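Local coordinates for Di-haem cytochrome c peroxidase family protein (PDB 6NX0), which carries two covalently bound c-type hemes, forms an unusually stable bis-Fe(IV) state and probably acts as a peroxidase of the MauG/cytochrome c peroxidase family, at residues 327-332 with 381-386; 342-347 with 414-419; 145-150 with 157-162. One frame throughout, in Å; residues are numbered along the deposited sequence.

Read from the N terminus, contact 3 comes first: 145-150 and 157-162 close a short loop between helix 138-142 and strand 173-175, beside the first heme. Contacts 1 and 2 follow in the second cytochrome c region and cross, since their segments alternate as 327-332, 342-347, 381-386 and 414-419. Contact 1 joins the loop after strand 324-325 to the one before helix 390-399, at the second heme; contact 2 ties a later part of the first loop to the chain beyond helix 404-407. Arg-331 of contact 1 bonds to residues of contact 2. Asn-159 N meets His-383 O, and Arg-158 forms a salt bridge with Asp-345, joining the two heme regions.

Contact 1 (327-332 with 381-386); sequences IAVPRN and FMHNGV. With HEC (heme c), chain C.
Asn-384 meets Pro-330 and Asn-332 through both its side chain and its backbone. Its CB faces Asn-332 CB at 4.2 Å. From there CG turns between the backbone N and the carbonyl carbon (chi1 61°), and the amide splits its work. OD1 accepts from Val-386 N two residues on, an Asx turn in which the donor stands well above the carbonyl plane, and it also lies 3.8 Å from Val-329 CG2. ND2 donates to Pro-330 O at 2.8 Å, with that oxygen close to the amide plane, and to a water that also takes the N-H of Asn-332. In return Asn-332 ND2 reaches Asn-384 O over 2.8 Å in a nearly straight bond (175°).

Apolar contacts flank the amides: beside them the side chains of Val-386 and Pro-330 cross at about a right angle, Val-386 CG1 coming 4.2 Å from Pro-330 CD, and nearer the heme Val-329 CG1 sits 3.7 Å from Met-382 SD. The turn from Met-382 to Gly-385 is type I, and its opening residues hold both propionates. One takes a single bond, from Met-382 N to heme O2A; both oxygens of the other are taken by His-383, heme O1D by its N and heme O2D by ND1 at 2.6 Å. In this buried setting the donors probably stabilise the propionates as anions and orient the two-donor one more firmly.

Contact 2 (342-347 with 414-419); sequences RHFDNG and FDDVPR
Phe-344 is brought onto Pro-418 by a chi1 of -60°, which sets CG anti to the carbonyl carbon, while Asp-416 has CG roughly anti to its backbone N (chi1 -155°); its OD1 comes 3.8 Å from Phe-344 CD2, and both carboxylate oxygens lie beside waters that also approach the backbone of Asp-345. The evidence for a CH-pi contact is direct: Pro-418 CD stands 4.1 Å from the centroid of the Phe-344 ring, 27° off the normal, and Pro-418 N lies over the ring centre. Pro-418 CG also touches Phe-344 CD1 at 3.7 Å, the two side chains sliding past each other in opposite directions. At the rim, in the ring plane, lie Asp-415 O and Asp-416 CA. From the other side of the ring comes the guanidinium of Arg-331, a cation-pi partner that also forms a salt bridge with Asp-416 OD1.

Both segments are irregular loops of the second cytochrome c region, and the first contains an Asx turn: Asp-345 OD1 accepts from Gly-347 N at 3.1 Å. Its other oxygen, OD2, pairs with Arg-158 near the first heme, so this turn is tied to the N-terminal heme region.

Polar joining across the contact is left to water. One molecule accepts from Asp-345 N at 3.0 Å and lies beside Asp-416 OD1; another donates to Asp-345 O and, at 2.8 Å, to Asp-416 O. The carboxylates of Asp-345 and Asp-416 remain apart, with 6.7 Å between Asp-345 OD2 and Asp-416 OD2, and each has an arginine that probably offsets its charge. The Asn-346 side chain crosses that of Pro-418 obliquely, bringing Asn-346 OD1 to 3.3 Å from Pro-418 CD.

Contact 3 (145-150 with 157-162); sequences RVPQGS and RRNAPS. With HEC (heme c), chain B.
Val-146 and Pro-147 pack on the backbone of Arg-158 and Asn-159, and the two segments meet by van der Waals contact alone. Val-146 CB lies 3.6 Å from Arg-158 O, and its CG1 branch, placed beside its own backbone N by a chi1 of -57°, reaches Asn-159 N at the same 3.6 Å. The proline ring continues the surface: Pro-147 CD meets Arg-158 O and Asn-159 OD1, while Pro-147 CG touches Ala-160 CB at 3.9 Å. The side chains of Pro-147 and Asn-159 cross at about a right angle. Two backbone polar atoms are buried here without a partner, Arg-158 O and Ala-160 N, which probably carries some cost.

Apolar contact extends to the heme. Ala-160 CB stands 3.5 Å from HEC C2D, on the side of the porphyrin facing away from the iron-bound water; Pro-161 CD approaches the same pyrrole at C3D, and Pro-147 CB rests 3.7 Å from the thioether carbon CAC.

Among the polar bonds, that to the heme belongs to Arg-158. Its chain is extended from CG to NE (chi3 178°), and NH1 donates to HEC O2D at 2.8 Å, the propionate lying at the edge of the guanidinium. Asp-192 forms a salt bridge with NH1, in addition to Asp-345 at NE. Toward the second heme, Asn-159 N bonds to His-383 O and Arg-145 NH2 to Val-386 O.

The iron of this heme is bound by His-126 and by a water at 2.2 Å from FE. This loop, lining a His/water-ligated c-type heme from the side opposite the bound water and holding a propionate through Arg-158, is consistent with the N-terminal heme pocket of the MauG/cytochrome c peroxidase family.

Contact 1 (327-332 with 381-386)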
loop_
_atom_site.group_PDB
_atom_site.type_symbol
_atom_site.label_atom_id
_atom_site.label_comp_id
_atom_site.label_asym_id
_atom_site.label_seq_id
_atom_site.Cartn_x
_atom_site.Cartn_y
_atom_site.Cartn_z
ATOM N N ILE A 327 -7.576 -8.949 8.546
ATOM C CA ILE A 327 -6.729 -9.719 9.466
ATOM C C ILE A 327 -6.665 -9.107 10.864
ATOM O O ILE A 327 -6.092 -9.736 11.774
ATOM C CB ILE A 327 -5.307 -9.944 8.898
ATOM C CG1 ILE A 327 -4.475 -8.653 8.833
ATOM C CG2 ILE A 327 -5.376 -10.590 7.509
ATOM C CD1 ILE A 327 -2.985 -8.896 8.536
ATOM N N ALA A 328 -7.248 -7.912 11.070
ATOM C CA ALA A 328 -7.459 -7.345 12.405
ATOM C C ALA A 328 -6.150 -7.171 13.187
ATOM O O ALA A 328 -6.004 -7.632 14.319
ATOM C CB ALA A 328 -8.447 -8.206 13.198
ATOM N N VAL A 329 -5.203 -6.453 12.599
ATOM C CA VAL A 329 -3.986 -6.158 13.362
ATOM C C VAL A 329 -4.316 -5.324 14.602
ATOM O O VAL A 329 -5.366 -4.654 14.669
ATOM C CB VAL A 329 -2.906 -5.472 12.507
ATOM C CG1 VAL A 329 -2.560 -6.304 11.299
ATOM C CG2 VAL A 329 -3.321 -4.063 12.135
ATOM N N PRO A 330 -3.458 -5.352 15.620
ATOM C CA PRO A 330 -3.770 -4.661 16.876
ATOM C C PRO A 330 -3.914 -3.158 16.704
ATOM O O PRO A 330 -3.302 -2.541 15.829
ATOM C CB PRO A 330 -2.574 -4.991 17.773
ATOM C CG PRO A 330 -2.018 -6.271 17.188
ATOM C CD PRO A 330 -2.214 -6.126 15.713
ATOM N N ARG A 331 -4.729 -2.575 17.583
ATOM C CA ARG A 331 -4.903 -1.131 17.611
ATOM C C ARG A 331 -3.587 -0.430 17.924
ATOM O O ARG A 331 -2.842 -0.822 18.833
ATOM C CB ARG A 331 -5.947 -0.772 18.664
ATOM C CG ARG A 331 -6.387 0.706 18.670
ATOM C CD ARG A 331 -7.540 0.818 19.641
ATOM N NE ARG A 331 -8.170 2.129 19.795
ATOM C CZ ARG A 331 -9.182 2.570 19.059
ATOM N NH1 ARG A 331 -9.639 1.848 18.031
ATOM N NH2 ARG A 331 -9.748 3.746 19.337
ATOM N N ASN A 332 -3.309 0.633 17.176
ATOM C CA ASN A 332 -2.181 1.509 17.476
ATOM C C ASN A 332 -2.704 2.584 18.414
ATOM O O ASN A 332 -3.357 3.537 17.978
ATOM C CB ASN A 332 -1.593 2.116 16.208
ATOM C CG ASN A 332 -0.410 3.012 16.506
ATOM O OD1 ASN A 332 -0.210 3.413 17.648
ATOM N ND2 ASN A 332 0.377 3.324 15.499
ATOM N N PHE A 381 4.962 -1.022 10.200
ATOM C CA PHE A 381 4.268 -2.013 9.392
ATOM C C PHE A 381 2.775 -2.003 9.672
ATOM O O PHE A 381 2.327 -1.686 10.777
ATOM C CB PHE A 381 4.831 -3.441 9.640
ATOM C CG PHE A 381 6.300 -3.529 9.380
ATOM C CD1 PHE A 381 6.789 -3.830 8.116
ATOM C CD2 PHE A 381 7.190 -3.234 10.382
ATOM C CE1 PHE A 381 8.159 -3.852 7.877
ATOM C CE2 PHE A 381 8.541 -3.247 10.148
ATOM C CZ PHE A 381 9.026 -3.545 8.898
ATOM N N MET A 382 2.033 -2.426 8.648
ATOM C CA MET A 382 0.568 -2.445 8.603
ATOM C C MET A 382 -0.009 -1.039 8.436
ATOM O O MET A 382 0.687 -0.021 8.588
ATOM C CB MET A 382 -0.018 -3.130 9.845
ATOM C CG MET A 382 0.484 -4.532 10.095
ATOM S SD MET A 382 0.034 -5.657 8.765
ATOM C CE MET A 382 0.715 -7.223 9.339
ATOM N N HIS A 383 -1.304 -0.990 8.113
ATOM C CA HIS A 383 -1.985 0.257 7.749
ATOM C C HIS A 383 -1.927 1.296 8.850
ATOM O O HIS A 383 -2.067 2.489 8.562
ATOM C CB HIS A 383 -3.463 -0.022 7.393
ATOM C CG HIS A 383 -4.351 -0.251 8.572
ATOM N ND1 HIS A 383 -4.345 -1.429 9.288
ATOM C CD2 HIS A 383 -5.279 0.540 9.164
ATOM C CE1 HIS A 383 -5.209 -1.345 10.279
ATOM N NE2 HIS A 383 -5.787 -0.156 10.231
ATOM N N ASN A 384 -1.771 0.867 10.102
ATOM C CA ASN A 384 -1.756 1.756 11.252
ATOM C C ASN A 384 -0.377 1.885 11.877
ATOM O O ASN A 384 -0.253 2.506 12.941
ATOM C CB ASN A 384 -2.751 1.283 12.296
ATOM C CG ASN A 384 -2.427 -0.102 12.824
ATOM O OD1 ASN A 384 -1.490 -0.736 12.375
ATOM N ND2 ASN A 384 -3.216 -0.569 13.787
ATOM N N GLY A 385 0.658 1.322 11.249
ATOM C CA GLY A 385 2.009 1.457 11.778
ATOM C C GLY A 385 2.243 0.750 13.095
ATOM O O GLY A 385 3.200 1.074 13.803
ATOM N N VAL A 386 1.383 -0.207 13.466
ATOM C CA VAL A 386 1.396 -0.706 14.841
ATOM C C VAL A 386 2.671 -1.474 15.176
ATOM O O VAL A 386 3.114 -1.440 16.333
ATOM C CB VAL A 386 0.143 -1.562 15.131
ATOM C CG1 VAL A 386 0.120 -2.902 14.377
ATOM C CG2 VAL A 386 0.024 -1.817 16.635
HETATM FE FE HEC C . -0.117 -10.458 5.041
HETATM C CHA HEC C . 0.000 -7.078 5.594
HETATM C CHB HEC C . 3.248 -10.691 5.684
HETATM C CHC HEC C . -0.343 -13.880 5.145
HETATM C CHD HEC C . -3.371 -10.257 4.031
HETATM N NA HEC C . 1.350 -9.130 5.486
HETATM C C1A HEC C . 1.177 -7.765 5.620
HETATM C C2A HEC C . 2.439 -7.219 6.044
HETATM C C3A HEC C . 3.351 -8.195 5.968
HETATM C C4A HEC C . 2.684 -9.425 5.621
HETATM C CMA HEC C . 4.814 -8.132 6.398
HETATM C CAA HEC C . 2.722 -5.716 6.275
HETATM C CBA HEC C . 3.158 -5.035 4.989
HETATM C CGA HEC C . 3.339 -3.539 5.080
HETATM O O1A HEC C . 3.534 -2.944 3.977
HETATM O O2A HEC C . 3.016 -2.912 6.128
HETATM N NB HEC C . 1.174 -11.984 5.320
HETATM C C1B HEC C . 2.551 -11.856 5.519
HETATM C C2B HEC C . 3.115 -13.186 5.656
HETATM C C3B HEC C . 2.130 -14.079 5.580
HETATM C C4B HEC C . 0.903 -13.337 5.319
HETATM C CMB HEC C . 4.633 -13.466 5.808
HETATM C CAB HEC C . 2.184 -15.613 5.789
HETATM C CBB HEC C . 2.703 -15.948 7.207
HETATM N NC HEC C . -1.547 -11.810 4.589
HETATM C C1C HEC C . -1.455 -13.177 4.770
HETATM C C2C HEC C . -2.728 -13.745 4.425
HETATM C C3C HEC C . -3.539 -12.758 4.021
HETATM C C4C HEC C . -2.825 -11.510 4.152
HETATM C CMC HEC C . -2.966 -15.271 4.446
HETATM C CAC HEC C . -4.902 -12.903 3.324
HETATM C CBC HEC C . -5.879 -13.577 4.310
HETATM N ND HEC C . -1.412 -8.933 4.801
HETATM C C1D HEC C . -2.737 -9.092 4.381
HETATM C C2D HEC C . -3.412 -7.841 4.562
HETATM C C3D HEC C . -2.425 -6.892 5.123
HETATM C C4D HEC C . -1.186 -7.618 5.198
HETATM C CMD HEC C . -4.871 -7.515 4.257
HETATM C CAD HEC C . -2.678 -5.434 5.527
HETATM C CBD HEC C . -3.223 -5.429 6.942
HETATM C CGD HEC C . -3.145 -4.053 7.553
HETATM O O1D HEC C . -2.482 -3.166 6.961
HETATM O O2D HEC C . -3.604 -3.908 8.723
HETATM O O HOH W 1 -5.244 1.309 14.855
#

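Contact 2 (342-347 with 414-419)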
loop_
_atom_site.group_PDB
_atom_site.type_symbol
_atom_site.label_atom_id
_atom_site.label_comp_id
_atom_site.label_asym_id
_atom_site.label_seq_id
_atom_site.Cartn_x
_atom_site.Cartn_y
_atom_site.Cartn_z
ATOM N N ARG A 342 -14.355 5.148 20.796
ATOM C CA ARG A 342 -15.397 4.761 19.863
ATOM C C ARG A 342 -14.940 4.849 18.416
ATOM O O ARG A 342 -15.678 4.426 17.531
ATOM C CB ARG A 342 -16.654 5.624 20.059
ATOM C CG ARG A 342 -17.280 5.428 21.439
ATOM C CD ARG A 342 -18.677 6.050 21.513
ATOM N NE ARG A 342 -18.669 7.485 21.267
ATOM C CZ ARG A 342 -19.744 8.192 20.928
ATOM N NH1 ARG A 342 -19.642 9.498 20.734
ATOM N NH2 ARG A 342 -20.916 7.586 20.760
ATOM N N HIS A 343 -13.744 5.365 18.161
ATOM C CA HIS A 343 -13.252 5.495 16.799
ATOM C C HIS A 343 -12.503 4.242 16.378
ATOM O O HIS A 343 -11.590 3.788 17.071
ATOM C CB HIS A 343 -12.309 6.688 16.630
ATOM C CG HIS A 343 -11.566 6.640 15.334
ATOM N ND1 HIS A 343 -12.148 6.971 14.129
ATOM C CD2 HIS A 343 -10.322 6.200 15.044
ATOM C CE1 HIS A 343 -11.269 6.776 13.155
ATOM N NE2 HIS A 343 -10.161 6.304 13.685
ATOM N N PHE A 344 -12.865 3.728 15.216
ATOM C CA PHE A 344 -12.121 2.668 14.558
ATOM C C PHE A 344 -11.978 3.018 13.091
ATOM O O PHE A 344 -12.935 3.472 12.460
ATOM C CB PHE A 344 -12.847 1.304 14.683
ATOM C CG PHE A 344 -13.049 0.849 16.097
ATOM C CD1 PHE A 344 -14.114 1.329 16.844
ATOM C CD2 PHE A 344 -12.155 -0.016 16.704
ATOM C CE1 PHE A 344 -14.301 0.907 18.166
ATOM C CE2 PHE A 344 -12.339 -0.427 18.030
ATOM C CZ PHE A 344 -13.404 0.061 18.749
ATOM N N ASP A 345 -10.799 2.770 12.539
ATOM C CA ASP A 345 -10.594 2.830 11.095
ATOM C C ASP A 345 -11.080 1.514 10.517
ATOM O O ASP A 345 -10.443 0.468 10.703
ATOM C CB ASP A 345 -9.118 3.086 10.793
ATOM C CG ASP A 345 -8.778 3.016 9.324
ATOM O OD1 ASP A 345 -9.646 2.686 8.508
ATOM O OD2 ASP A 345 -7.590 3.302 8.994
ATOM N N ASN A 346 -12.219 1.555 9.837
ATOM C CA ASN A 346 -12.899 0.361 9.368
ATOM C C ASN A 346 -12.585 0.011 7.925
ATOM O O ASN A 346 -13.145 -0.956 7.405
ATOM C CB ASN A 346 -14.410 0.534 9.539
ATOM C CG ASN A 346 -14.828 0.523 11.005
ATOM O OD1 ASN A 346 -14.302 -0.254 11.799
ATOM N ND2 ASN A 346 -15.772 1.381 11.358
ATOM N N GLY A 347 -11.699 0.743 7.271
ATOM C CA GLY A 347 -11.231 0.321 5.951
ATOM C C GLY A 347 -12.285 0.391 4.858
ATOM O O GLY A 347 -12.964 1.409 4.642
ATOM N N PHE A 414 -10.036 -9.198 19.101
ATOM C CA PHE A 414 -9.482 -8.061 18.375
ATOM C C PHE A 414 -9.809 -6.758 19.092
ATOM O O PHE A 414 -10.943 -6.531 19.527
ATOM C CB PHE A 414 -10.058 -8.026 16.963
ATOM C CG PHE A 414 -10.292 -9.403 16.362
ATOM C CD1 PHE A 414 -9.225 -10.250 16.132
ATOM C CD2 PHE A 414 -11.573 -9.849 16.057
ATOM C CE1 PHE A 414 -9.416 -11.502 15.606
ATOM C CE2 PHE A 414 -11.769 -11.116 15.506
ATOM C CZ PHE A 414 -10.688 -11.945 15.290
ATOM N N ASP A 415 -8.820 -5.879 19.209
ATOM C CA ASP A 415 -9.068 -4.604 19.862
ATOM C C ASP A 415 -9.108 -3.426 18.903
ATOM O O ASP A 415 -9.246 -2.285 19.357
ATOM C CB ASP A 415 -8.049 -4.341 20.976
ATOM C CG ASP A 415 -6.624 -4.087 20.484
ATOM O OD1 ASP A 415 -6.306 -4.266 19.294
ATOM O OD2 ASP A 415 -5.811 -3.660 21.348
ATOM N N ASP A 416 -9.040 -3.655 17.588
ATOM C CA ASP A 416 -9.189 -2.537 16.661
ATOM C C ASP A 416 -10.320 -2.766 15.670
ATOM O O ASP A 416 -10.328 -2.183 14.575
ATOM C CB ASP A 416 -7.888 -2.270 15.923
ATOM C CG ASP A 416 -7.779 -0.837 15.441
ATOM O OD1 ASP A 416 -8.417 0.080 16.043
ATOM O OD2 ASP A 416 -7.060 -0.629 14.445
ATOM N N VAL A 417 -11.286 -3.604 16.039
ATOM C CA VAL A 417 -12.495 -3.830 15.258
ATOM C C VAL A 417 -13.689 -3.619 16.178
ATOM O O VAL A 417 -13.728 -4.195 17.271
ATOM C CB VAL A 417 -12.513 -5.241 14.642
ATOM C CG1 VAL A 417 -13.781 -5.456 13.864
ATOM C CG2 VAL A 417 -11.273 -5.500 13.762
ATOM N N PRO A 418 -14.659 -2.801 15.795
ATOM C CA PRO A 418 -15.855 -2.642 16.630
ATOM C C PRO A 418 -16.514 -3.998 16.876
ATOM O O PRO A 418 -16.460 -4.885 16.032
ATOM C CB PRO A 418 -16.759 -1.732 15.795
ATOM C CG PRO A 418 -15.891 -1.133 14.741
ATOM C CD PRO A 418 -14.745 -2.053 14.535
ATOM N N ARG A 419 -17.197 -4.126 18.017
ATOM C CA ARG A 419 -17.938 -5.360 18.287
ATOM C C ARG A 419 -18.859 -5.716 17.132
ATOM O O ARG A 419 -19.018 -6.902 16.793
ATOM C CB ARG A 419 -18.764 -5.225 19.569
ATOM C CG ARG A 419 -17.975 -5.513 20.826
ATOM C CD ARG A 419 -18.823 -5.364 22.082
ATOM N NE ARG A 419 -19.015 -3.960 22.420
ATOM C CZ ARG A 419 -20.170 -3.302 22.351
ATOM N NH1 ARG A 419 -20.200 -2.012 22.674
ATOM N NH2 ARG A 419 -21.293 -3.919 21.977
HETATM O O HOH W 2 -8.673 2.379 14.607
HETATM O O HOH W 3 -7.761 0.368 11.999
HETATM O O HOH W 4 -11.227 -2.241 11.951
#

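Contact 3 (145-150 with 157-162)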
loop_
_atom_site.group_PDB
_atom_site.type_symbol
_atom_site.label_atom_id
_atom_site.label_comp_id
_atom_site.label_asym_id
_atom_site.label_seq_id
_atom_site.Cartn_x
_atom_site.Cartn_y
_atom_site.Cartn_z
ATOM N N ARG A 145 4.111 6.568 14.792
ATOM C CA ARG A 145 4.764 5.652 13.857
ATOM C C ARG A 145 4.066 5.609 12.498
ATOM O O ARG A 145 4.076 4.595 11.801
ATOM C CB ARG A 145 4.872 4.248 14.462
ATOM C CG ARG A 145 5.512 4.283 15.852
ATOM C CD ARG A 145 5.780 2.882 16.408
ATOM N NE ARG A 145 4.579 2.048 16.544
ATOM C CZ ARG A 145 3.755 2.076 17.593
ATOM N NH1 ARG A 145 3.973 2.901 18.607
ATOM N NH2 ARG A 145 2.708 1.266 17.641
ATOM N N VAL A 146 3.461 6.729 12.124
ATOM C CA VAL A 146 2.992 6.980 10.766
ATOM C C VAL A 146 3.474 8.373 10.392
ATOM O O VAL A 146 3.893 9.134 11.275
ATOM C CB VAL A 146 1.457 6.857 10.648
ATOM C CG1 VAL A 146 0.996 5.503 11.094
ATOM C CG2 VAL A 146 0.758 7.942 11.445
ATOM N N PRO A 147 3.444 8.738 9.111
ATOM C CA PRO A 147 4.077 9.999 8.691
ATOM C C PRO A 147 3.503 11.214 9.388
ATOM O O PRO A 147 2.285 11.360 9.536
ATOM C CB PRO A 147 3.808 10.050 7.189
ATOM C CG PRO A 147 3.730 8.594 6.784
ATOM C CD PRO A 147 3.063 7.905 7.951
ATOM N N GLN A 148 4.403 12.121 9.751
ATOM C CA GLN A 148 4.018 13.473 10.149
ATOM C C GLN A 148 3.694 14.320 8.923
ATOM O O GLN A 148 4.372 14.248 7.891
ATOM C CB GLN A 148 5.143 14.132 10.947
ATOM C CG GLN A 148 4.795 15.505 11.519
ATOM C CD GLN A 148 5.957 16.150 12.241
ATOM O OE1 GLN A 148 6.913 15.481 12.648
ATOM N NE2 GLN A 148 5.886 17.462 12.397
ATOM N N GLY A 149 2.653 15.138 9.049
ATOM C CA GLY A 149 2.286 16.071 7.999
ATOM C C GLY A 149 3.078 17.360 8.064
ATOM O O GLY A 149 4.157 17.440 8.652
ATOM N N SER A 150 2.527 18.380 7.417
ATOM C CA SER A 150 3.245 19.624 7.178
ATOM C C SER A 150 3.418 20.483 8.422
ATOM O O SER A 150 4.156 21.477 8.347
ATOM C CB SER A 150 2.506 20.456 6.128
ATOM O OG SER A 150 1.296 20.922 6.671
ATOM N N ARG A 157 -3.426 9.569 8.847
ATOM C CA ARG A 157 -4.344 8.664 9.539
ATOM C C ARG A 157 -3.925 7.204 9.405
ATOM O O ARG A 157 -4.396 6.364 10.190
ATOM C CB ARG A 157 -5.765 8.839 9.003
ATOM C CG ARG A 157 -6.377 10.201 9.380
ATOM C CD ARG A 157 -7.748 10.458 8.728
ATOM N NE ARG A 157 -7.833 10.054 7.321
ATOM C CZ ARG A 157 -7.592 10.839 6.269
ATOM N NH1 ARG A 157 -7.727 10.357 5.037
ATOM N NH2 ARG A 157 -7.207 12.094 6.436
ATOM N N ARG A 158 -3.045 6.905 8.449
ATOM C CA ARG A 158 -2.529 5.579 8.184
ATOM C C ARG A 158 -1.041 5.686 7.899
ATOM O O ARG A 158 -0.510 6.770 7.670
ATOM C CB ARG A 158 -3.227 4.912 6.988
ATOM C CG ARG A 158 -4.704 4.626 7.212
ATOM C CD ARG A 158 -5.346 3.831 6.057
ATOM N NE ARG A 158 -6.745 3.535 6.331
ATOM C CZ ARG A 158 -7.730 3.718 5.461
ATOM N NH1 ARG A 158 -7.471 4.140 4.219
ATOM N NH2 ARG A 158 -8.979 3.450 5.837
ATOM N N ASN A 159 -0.386 4.530 7.877
ATOM C CA ASN A 159 0.991 4.446 7.420
ATOM C C ASN A 159 1.036 4.599 5.908
ATOM O O ASN A 159 0.065 4.297 5.202
ATOM C CB ASN A 159 1.600 3.101 7.832
ATOM C CG ASN A 159 3.109 3.079 7.729
ATOM O OD1 ASN A 159 3.776 4.117 7.738
ATOM N ND2 ASN A 159 3.667 1.871 7.678
ATOM N N ALA A 160 2.165 5.090 5.404
ATOM C CA ALA A 160 2.315 5.216 3.959
ATOM C C ALA A 160 3.095 4.044 3.390
ATOM O O ALA A 160 4.097 3.612 3.993
ATOM C CB ALA A 160 3.050 6.500 3.588
ATOM N N PRO A 161 2.669 3.550 2.230
ATOM C CA PRO A 161 3.397 2.471 1.559
ATOM C C PRO A 161 4.513 2.988 0.664
ATOM O O PRO A 161 4.574 4.159 0.287
ATOM C CB PRO A 161 2.302 1.820 0.714
ATOM C CG PRO A 161 1.500 3.002 0.263
ATOM C CD PRO A 161 1.437 3.902 1.497
ATOM N N SER A 162 5.389 2.058 0.304
ATOM C CA SER A 162 6.247 2.244 -0.850
ATOM C C SER A 162 5.422 2.475 -2.114
ATOM O O SER A 162 4.408 1.813 -2.352
ATOM C CB SER A 162 7.120 0.999 -1.019
ATOM O OG SER A 162 7.779 0.952 -2.278
HETATM FE FE HEC B . 1.264 9.509 -0.367
HETATM C CHA HEC B . -0.611 6.600 -0.200
HETATM C CHB HEC B . 1.248 9.308 -3.756
HETATM C CHC HEC B . 2.235 12.801 -0.589
HETATM C CHD HEC B . 1.146 9.821 3.062
HETATM N NA HEC B . 0.548 8.157 -1.702
HETATM C C1A HEC B . -0.224 7.044 -1.438
HETATM C C2A HEC B . -0.508 6.380 -2.679
HETATM C C3A HEC B . 0.102 7.075 -3.650
HETATM C C4A HEC B . 0.694 8.253 -3.070
HETATM C CMA HEC B . 0.015 6.821 -5.150
HETATM C CAA HEC B . -1.365 5.109 -2.827
HETATM C CBA HEC B . -0.476 3.878 -2.859
HETATM C CGA HEC B . -1.248 2.584 -2.843
HETATM O O1A HEC B . -0.569 1.534 -3.044
HETATM O O2A HEC B . -2.469 2.592 -2.497
HETATM N NB HEC B . 1.644 10.826 -1.863
HETATM C C1B HEC B . 1.552 10.532 -3.216
HETATM C C2B HEC B . 1.891 11.721 -3.952
HETATM C C3B HEC B . 2.064 12.725 -3.086
HETATM C C4B HEC B . 1.951 12.165 -1.760
HETATM C CMB HEC B . 1.946 11.791 -5.481
HETATM C CAB HEC B . 2.464 14.188 -3.365
HETATM C CBB HEC B . 1.309 14.907 -4.104
HETATM N NC HEC B . 1.638 10.999 0.971
HETATM C C1C HEC B . 2.080 12.278 0.658
HETATM C C2C HEC B . 2.524 12.883 1.894
HETATM C C3C HEC B . 2.267 12.065 2.918
HETATM C C4C HEC B . 1.670 10.871 2.353
HETATM C CMC HEC B . 3.287 14.215 1.967
HETATM C CAC HEC B . 2.861 12.138 4.336
HETATM C CBC HEC B . 2.292 13.321 5.130
HETATM N ND HEC B . 0.474 8.392 1.132
HETATM C C1D HEC B . 0.571 8.708 2.501
HETATM C C2D HEC B . -0.187 7.732 3.240
HETATM C C3D HEC B . -0.775 6.795 2.248
HETATM C C4D HEC B . -0.325 7.251 0.961
HETATM C CMD HEC B . -0.439 7.753 4.736
HETATM C CAD HEC B . -1.708 5.604 2.533
HETATM C CBD HEC B . -3.053 6.187 2.900
HETATM C CGD HEC B . -4.185 5.176 2.837
HETATM O O1D HEC B . -3.915 3.996 2.525
HETATM O O2D HEC B . -5.323 5.596 3.191
HETATM O O HOH W 5 -0.788 10.269 -0.303
#